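Local coordinates for protein Uly1 (Catenovulum maritimum, PDB 7DRQ) that is a calcium-binding ulvan lyase of polysaccharide lyase family 24, which probably cleaves the marine algal polysaccharide ulvan by beta-elimination, at residues G276-Q290 with A337-W351. Sequence-based numbering, arbitrary orientation.
Sequences GFQRRFNLPDRFRAQ and ATAKDQVSITGGFDW. With CA (calcium ion), chain E.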
loop_
_atom_site.group_PDB
_atom_site.type_symbol
_atom_site.label_atom_id
_atom_site.label_comp_id
_atom_site.label_asym_id
_atom_site.label_seq_id
_atom_site.Cartn_x
_atom_site.Cartn_y
_atom_site.Cartn_z
ATOM N N GLY A 276 -0.217 -9.393 8.398
ATOM C CA GLY A 276 0.091 -8.840 9.707
ATOM C C GLY A 276 -0.727 -7.582 9.881
ATOM O O GLY A 276 -0.959 -6.848 8.921
ATOM N N PHE A 277 -1.205 -7.356 11.103
ATOM C CA PHE A 277 -2.081 -6.206 11.275
ATOM C C PHE A 277 -2.156 -5.807 12.740
ATOM O O PHE A 277 -1.745 -6.549 13.636
ATOM C CB PHE A 277 -3.496 -6.486 10.717
ATOM C CG PHE A 277 -4.237 -7.587 11.421
ATOM C CD1 PHE A 277 -4.113 -8.904 10.995
ATOM C CD2 PHE A 277 -5.102 -7.303 12.482
ATOM C CE1 PHE A 277 -4.809 -9.927 11.629
ATOM C CE2 PHE A 277 -5.812 -8.330 13.124
ATOM C CZ PHE A 277 -5.668 -9.638 12.689
ATOM N N GLN A 278 -2.665 -4.597 12.958
ATOM C CA GLN A 278 -3.109 -4.135 14.263
ATOM C C GLN A 278 -4.602 -3.838 14.193
ATOM O O GLN A 278 -5.186 -3.732 13.116
ATOM C CB GLN A 278 -2.302 -2.898 14.715
ATOM C CG GLN A 278 -0.798 -3.180 14.648
ATOM C CD GLN A 278 0.062 -2.105 15.295
ATOM O OE1 GLN A 278 0.350 -1.067 14.690
ATOM N NE2 GLN A 278 0.485 -2.354 16.530
ATOM N N ARG A 279 -5.226 -3.712 15.355
ATOM C CA ARG A 279 -6.676 -3.635 15.453
ATOM C C ARG A 279 -7.070 -2.266 15.998
ATOM O O ARG A 279 -6.383 -1.717 16.858
ATOM C CB ARG A 279 -7.208 -4.756 16.362
ATOM C CG ARG A 279 -8.618 -4.507 16.908
ATOM C CD ARG A 279 -9.090 -5.647 17.825
ATOM N NE ARG A 279 -8.284 -5.736 19.040
ATOM C CZ ARG A 279 -8.235 -6.813 19.828
ATOM N NH1 ARG A 279 -8.968 -7.873 19.528
ATOM N NH2 ARG A 279 -7.494 -6.804 20.935
ATOM N N ARG A 280 -8.156 -1.689 15.484
ATOM C CA ARG A 280 -8.745 -0.518 16.114
ATOM C C ARG A 280 -10.100 -0.933 16.655
ATOM O O ARG A 280 -10.994 -1.295 15.884
ATOM C CB ARG A 280 -8.895 0.676 15.165
ATOM C CG ARG A 280 -9.412 1.925 15.908
ATOM C CD ARG A 280 -9.518 3.165 15.007
ATOM N NE ARG A 280 -8.231 3.566 14.440
ATOM C CZ ARG A 280 -8.052 4.637 13.673
ATOM N NH1 ARG A 280 -9.069 5.446 13.408
ATOM N NH2 ARG A 280 -6.847 4.912 13.177
ATOM N N PHE A 281 -10.278 -0.872 17.938
ATOM C CA PHE A 281 -11.520 -1.264 18.554
ATOM C C PHE A 281 -12.455 -0.088 18.842
ATOM O O PHE A 281 -13.585 -0.287 19.012
ATOM C CB PHE A 281 -11.255 -1.923 19.924
ATOM C CG PHE A 281 -11.567 -3.373 20.019
ATOM C CD1 PHE A 281 -12.702 -3.894 19.522
ATOM C CD2 PHE A 281 -10.720 -4.223 20.704
ATOM C CE1 PHE A 281 -12.976 -5.222 19.624
ATOM C CE2 PHE A 281 -11.005 -5.562 20.840
ATOM C CZ PHE A 281 -12.155 -6.062 20.288
ATOM N N ASN A 282 -11.911 1.101 18.956
ATOM C CA ASN A 282 -12.705 2.276 19.294
ATOM C C ASN A 282 -13.447 2.092 20.605
ATOM O O ASN A 282 -14.550 2.614 20.784
ATOM C CB ASN A 282 -13.683 2.632 18.182
ATOM C CG ASN A 282 -12.992 2.797 16.842
ATOM O OD1 ASN A 282 -12.316 3.804 16.598
ATOM N ND2 ASN A 282 -13.156 1.805 15.975
ATOM N N LEU A 283 -12.870 1.342 21.511
ATOM C CA LEU A 283 -13.362 1.357 22.881
ATOM C C LEU A 283 -12.882 2.614 23.592
ATOM O O LEU A 283 -11.778 3.099 23.327
ATOM C CB LEU A 283 -12.852 0.147 23.641
ATOM C CG LEU A 283 -13.332 -1.219 23.190
ATOM C CD1 LEU A 283 -12.334 -2.267 23.659
ATOM C CD2 LEU A 283 -14.715 -1.474 23.775
ATOM N N PRO A 284 -13.671 3.155 24.523
ATOM C CA PRO A 284 -13.148 4.249 25.351
ATOM C C PRO A 284 -12.161 3.676 26.353
ATOM O O PRO A 284 -12.556 3.133 27.389
ATOM C CB PRO A 284 -14.403 4.826 26.025
ATOM C CG PRO A 284 -15.371 3.680 26.059
ATOM C CD PRO A 284 -15.048 2.779 24.883
ATOM N N ASP A 285 -10.876 3.747 26.034
ATOM C CA ASP A 285 -9.876 3.023 26.793
ATOM C C ASP A 285 -8.543 3.746 26.650
ATOM O O ASP A 285 -8.482 4.882 26.175
ATOM C CB ASP A 285 -9.798 1.562 26.332
ATOM C CG ASP A 285 -9.385 1.425 24.864
ATOM O OD1 ASP A 285 -9.039 2.442 24.223
ATOM O OD2 ASP A 285 -9.431 0.295 24.349
ATOM N N ARG A 286 -7.471 3.074 27.048
ATOM C CA ARG A 286 -6.138 3.658 26.979
ATOM C C ARG A 286 -5.623 3.799 25.550
ATOM O O ARG A 286 -4.608 4.473 25.344
ATOM C CB ARG A 286 -5.161 2.805 27.778
ATOM C CG ARG A 286 -5.001 1.398 27.215
ATOM C CD ARG A 286 -4.245 0.468 28.151
ATOM N NE ARG A 286 -2.849 0.859 28.355
ATOM C CZ ARG A 286 -1.841 -0.006 28.348
ATOM N NH1 ARG A 286 -2.077 -1.303 28.143
ATOM N NH2 ARG A 286 -0.605 0.412 28.559
ATOM N N PHE A 287 -6.282 3.192 24.565
ATOM C CA PHE A 287 -5.775 3.155 23.189
ATOM C C PHE A 287 -6.437 4.266 22.375
ATOM O O PHE A 287 -7.622 4.191 22.051
ATOM C CB PHE A 287 -6.010 1.778 22.570
ATOM C CG PHE A 287 -5.250 0.683 23.259
ATOM C CD1 PHE A 287 -3.869 0.577 23.106
ATOM C CD2 PHE A 287 -5.901 -0.216 24.090
ATOM C CE1 PHE A 287 -3.160 -0.425 23.754
ATOM C CE2 PHE A 287 -5.193 -1.214 24.752
ATOM C CZ PHE A 287 -3.827 -1.316 24.592
ATOM N N ARG A 288 -5.667 5.305 22.060
ATOM C CA ARG A 288 -6.176 6.402 21.240
ATOM C C ARG A 288 -6.661 5.902 19.888
ATOM O O ARG A 288 -7.642 6.419 19.338
ATOM C CB ARG A 288 -5.079 7.446 21.052
ATOM C CG ARG A 288 -5.477 8.613 20.187
ATOM C CD ARG A 288 -4.334 9.628 20.131
ATOM N NE ARG A 288 -4.628 10.707 19.197
ATOM C CZ ARG A 288 -3.842 11.070 18.193
ATOM N NH1 ARG A 288 -2.692 10.445 17.982
ATOM N NH2 ARG A 288 -4.198 12.076 17.407
ATOM N N ALA A 289 -5.971 4.909 19.328
ATOM C CA ALA A 289 -6.304 4.381 18.013
ATOM C C ALA A 289 -6.133 2.872 18.022
ATOM O O ALA A 289 -6.954 2.165 18.614
ATOM C CB ALA A 289 -5.449 5.046 16.932
ATOM N N GLN A 290 -5.053 2.358 17.426
ATOM C CA GLN A 290 -4.931 0.903 17.330
ATOM C C GLN A 290 -4.457 0.282 18.641
ATOM O O GLN A 290 -3.925 0.947 19.539
ATOM C CB GLN A 290 -3.979 0.510 16.191
ATOM C CG GLN A 290 -4.592 0.516 14.789
ATOM C CD GLN A 290 -4.697 1.895 14.195
ATOM O OE1 GLN A 290 -5.692 2.601 14.386
ATOM N NE2 GLN A 290 -3.662 2.303 13.444
ATOM N N ALA A 337 0.964 3.556 31.134
ATOM C CA ALA A 337 0.193 4.527 30.364
ATOM C C ALA A 337 -1.238 4.014 30.267
ATOM O O ALA A 337 -1.665 3.451 29.257
ATOM C CB ALA A 337 0.815 4.748 28.988
ATOM N N THR A 338 -1.988 4.221 31.360
ATOM C CA THR A 338 -3.332 3.667 31.521
ATOM C C THR A 338 -4.449 4.687 31.367
ATOM O O THR A 338 -5.623 4.293 31.374
ATOM C CB THR A 338 -3.490 3.024 32.906
ATOM O OG1 THR A 338 -3.009 3.936 33.901
ATOM C CG2 THR A 338 -2.713 1.726 32.992
ATOM N N ALA A 339 -4.131 5.975 31.291
ATOM C CA ALA A 339 -5.174 6.974 31.139
ATOM C C ALA A 339 -5.771 6.893 29.745
ATOM O O ALA A 339 -5.205 6.291 28.826
ATOM C CB ALA A 339 -4.629 8.382 31.402
ATOM N N LYS A 340 -6.948 7.491 29.595
ATOM C CA LYS A 340 -7.608 7.457 28.296
ATOM C C LYS A 340 -6.684 7.983 27.213
ATOM O O LYS A 340 -6.035 9.021 27.380
ATOM C CB LYS A 340 -8.901 8.259 28.320
ATOM C CG LYS A 340 -9.957 7.608 29.137
ATOM C CD LYS A 340 -10.362 6.259 28.562
ATOM C CE LYS A 340 -11.272 5.554 29.525
ATOM N NZ LYS A 340 -12.446 6.438 29.787
ATOM N N ASP A 341 -6.611 7.234 26.119
ATOM C CA ASP A 341 -5.871 7.594 24.911
ATOM C C ASP A 341 -4.365 7.728 25.126
ATOM O O ASP A 341 -3.667 8.198 24.224
ATOM C CB ASP A 341 -6.418 8.886 24.296
ATOM C CG ASP A 341 -7.845 8.738 23.817
ATOM O OD1 ASP A 341 -8.294 7.585 23.659
ATOM O OD2 ASP A 341 -8.511 9.771 23.601
ATOM N N GLN A 342 -3.832 7.292 26.273
ATOM C CA GLN A 342 -2.408 7.507 26.559
ATOM C C GLN A 342 -1.481 6.651 25.696
ATOM O O GLN A 342 -0.310 7.003 25.540
ATOM C CB GLN A 342 -2.106 7.242 28.040
ATOM C CG GLN A 342 -0.847 7.972 28.554
ATOM C CD GLN A 342 -0.638 7.831 30.056
ATOM O OE1 GLN A 342 -1.545 7.443 30.787
ATOM N NE2 GLN A 342 0.576 8.147 30.520
ATOM N N VAL A 343 -1.960 5.532 25.153
ATOM C CA VAL A 343 -1.194 4.726 24.204
ATOM C C VAL A 343 -1.722 5.042 22.814
ATOM O O VAL A 343 -2.868 4.708 22.486
ATOM C CB VAL A 343 -1.301 3.226 24.489
ATOM C CG1 VAL A 343 -0.419 2.429 23.490
ATOM C CG2 VAL A 343 -0.931 2.907 25.926
ATOM N N SER A 344 -0.886 5.663 21.983
ATOM C CA SER A 344 -1.303 6.130 20.673
ATOM C C SER A 344 -0.524 5.333 19.634
ATOM O O SER A 344 0.693 5.500 19.496
ATOM C CB SER A 344 -1.072 7.634 20.517
ATOM O OG SER A 344 -1.402 8.066 19.207
ATOM N N ILE A 345 -1.227 4.438 18.940
ATOM C CA ILE A 345 -0.666 3.636 17.863
ATOM C C ILE A 345 -1.412 4.026 16.598
ATOM O O ILE A 345 -2.590 3.683 16.437
ATOM C CB ILE A 345 -0.796 2.133 18.136
ATOM C CG1 ILE A 345 -0.063 1.759 19.430
ATOM C CG2 ILE A 345 -0.279 1.324 16.947
ATOM C CD1 ILE A 345 -0.446 0.370 19.935
ATOM N N THR A 346 -0.726 4.722 15.682
ATOM C CA THR A 346 -1.370 5.254 14.491
ATOM C C THR A 346 -0.649 4.890 13.202
ATOM O O THR A 346 -1.123 5.253 12.124
ATOM C CB THR A 346 -1.492 6.788 14.584
ATOM O OG1 THR A 346 -0.219 7.350 14.909
ATOM C CG2 THR A 346 -2.495 7.171 15.672
ATOM N N GLY A 347 0.472 4.190 13.279
ATOM C CA GLY A 347 1.232 3.860 12.093
ATOM C C GLY A 347 2.539 3.219 12.500
ATOM O O GLY A 347 2.743 2.881 13.666
ATOM N N GLY A 348 3.422 3.062 11.517
ATOM C CA GLY A 348 4.712 2.474 11.806
ATOM C C GLY A 348 4.716 0.967 11.919
ATOM O O GLY A 348 5.701 0.402 12.405
ATOM N N PHE A 349 3.662 0.292 11.483
ATOM C CA PHE A 349 3.592 -1.157 11.613
ATOM C C PHE A 349 3.990 -1.822 10.304
ATOM O O PHE A 349 3.562 -1.399 9.225
ATOM C CB PHE A 349 2.190 -1.620 12.006
ATOM C CG PHE A 349 2.038 -3.105 11.963
ATOM C CD1 PHE A 349 2.598 -3.894 12.957
ATOM C CD2 PHE A 349 1.394 -3.730 10.895
ATOM C CE1 PHE A 349 2.472 -5.286 12.913
ATOM C CE2 PHE A 349 1.280 -5.115 10.843
ATOM C CZ PHE A 349 1.812 -5.891 11.852
ATOM N N ASP A 350 4.807 -2.867 10.403
ATOM C CA ASP A 350 5.142 -3.655 9.224
ATOM C C ASP A 350 5.630 -5.017 9.689
ATOM O O ASP A 350 5.893 -5.228 10.874
ATOM C CB ASP A 350 6.191 -2.953 8.352
ATOM C CG ASP A 350 6.182 -3.454 6.913
ATOM O OD1 ASP A 350 5.219 -4.154 6.524
ATOM O OD2 ASP A 350 7.143 -3.148 6.176
ATOM N N TRP A 351 5.763 -5.939 8.731
ATOM C CA TRP A 351 6.159 -7.308 9.028
ATOM C C TRP A 351 6.743 -7.931 7.766
ATOM O O TRP A 351 6.519 -7.453 6.652
ATOM C CB TRP A 351 4.970 -8.137 9.532
ATOM C CG TRP A 351 3.937 -8.270 8.484
ATOM C CD1 TRP A 351 2.955 -7.373 8.177
ATOM C CD2 TRP A 351 3.816 -9.341 7.547
ATOM N NE1 TRP A 351 2.213 -7.835 7.113
ATOM C CE2 TRP A 351 2.723 -9.041 6.708
ATOM C CE3 TRP A 351 4.526 -10.528 7.336
ATOM C CZ2 TRP A 351 2.316 -9.891 5.675
ATOM C CZ3 TRP A 351 4.128 -11.371 6.307
ATOM C CH2 TRP A 351 3.029 -11.047 5.488
HETATM CA CA CA E . -9.827 3.438 22.100
HETATM O O HOH W 1 2.749 0.455 14.960
HETATM O O HOH W 2 -9.433 3.179 19.631
HETATM O O HOH W 3 -9.821 0.997 21.706
HETATM O O HOH W 4 -9.969 5.493 23.596
HETATM O O HOH W 5 -3.686 3.481 20.117
HETATM O O HOH W 6 -3.858 5.038 12.012
HETATM O O HOH W 7 -11.293 4.828 20.980
#
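Phe287 and Val343 form a single beta bridge where the calcium-binding loop between strands 272-280 and 290-298 meets the edge of the next sheet, a junction between two antiparallel sheets consistent with neighbouring blades of a beta-propeller. The backbone carries most of the polar contact. Val343 N donates to Arg286 O (2.9 Å), and Val343 O accepts a hydrogen bond from Arg288 N; flanking backbone bonds run from Asp341 N to Asp285 O and from Gln290 N to Ile345 O. One water joins the two backbones, accepting from Ala289 N and Ile345 N and donating to Val343 O and Gln290 O.

The same loop wraps the calcium ion, held by Leu283 O, Asp285 OD1, Phe287 O and four waters. Asp285 OD1, 2.5 Å from the metal, also accepts a hydrogen bond from Phe287 N, which comes from above the carboxylate plane, closing an Asx turn. The segment 337-351 enters the second shell, as a calcium-bound water donates a hydrogen bond to Asp341 OD1 (water O to OD1, 2.7 Å).

Two arginines add side-chain bonds. Arg286, bent at chi3 (-65°), turns its guanidinium edge to Ala337 O and grips it with both NE (3.0 Å) and NH2, while NH2 also reaches Gly331 O. Arg288 runs extended from CG to NE alongside Ser344; NH1 donates to Ser344 OG (3.0 Å) in the guanidinium plane, and the group makes a cation-pi contact with Trp368.

Van der Waals and CH-pi contacts complete the interface. CG1 of Val343 meets Phe287 CD1, the two side chains lying side by side. Ile345 CG2 touches Gln278 OE1, the side chains crossing at about a right angle; Gln278 NE2 bonds to Gly292 O. Two CH-pi contacts follow: Gln278 CG lies over one face of the Phe349 ring, 4.1 Å from its centroid, and Gly276 CA sits 3.7 Å from the centroid of the Trp351 five-membered ring.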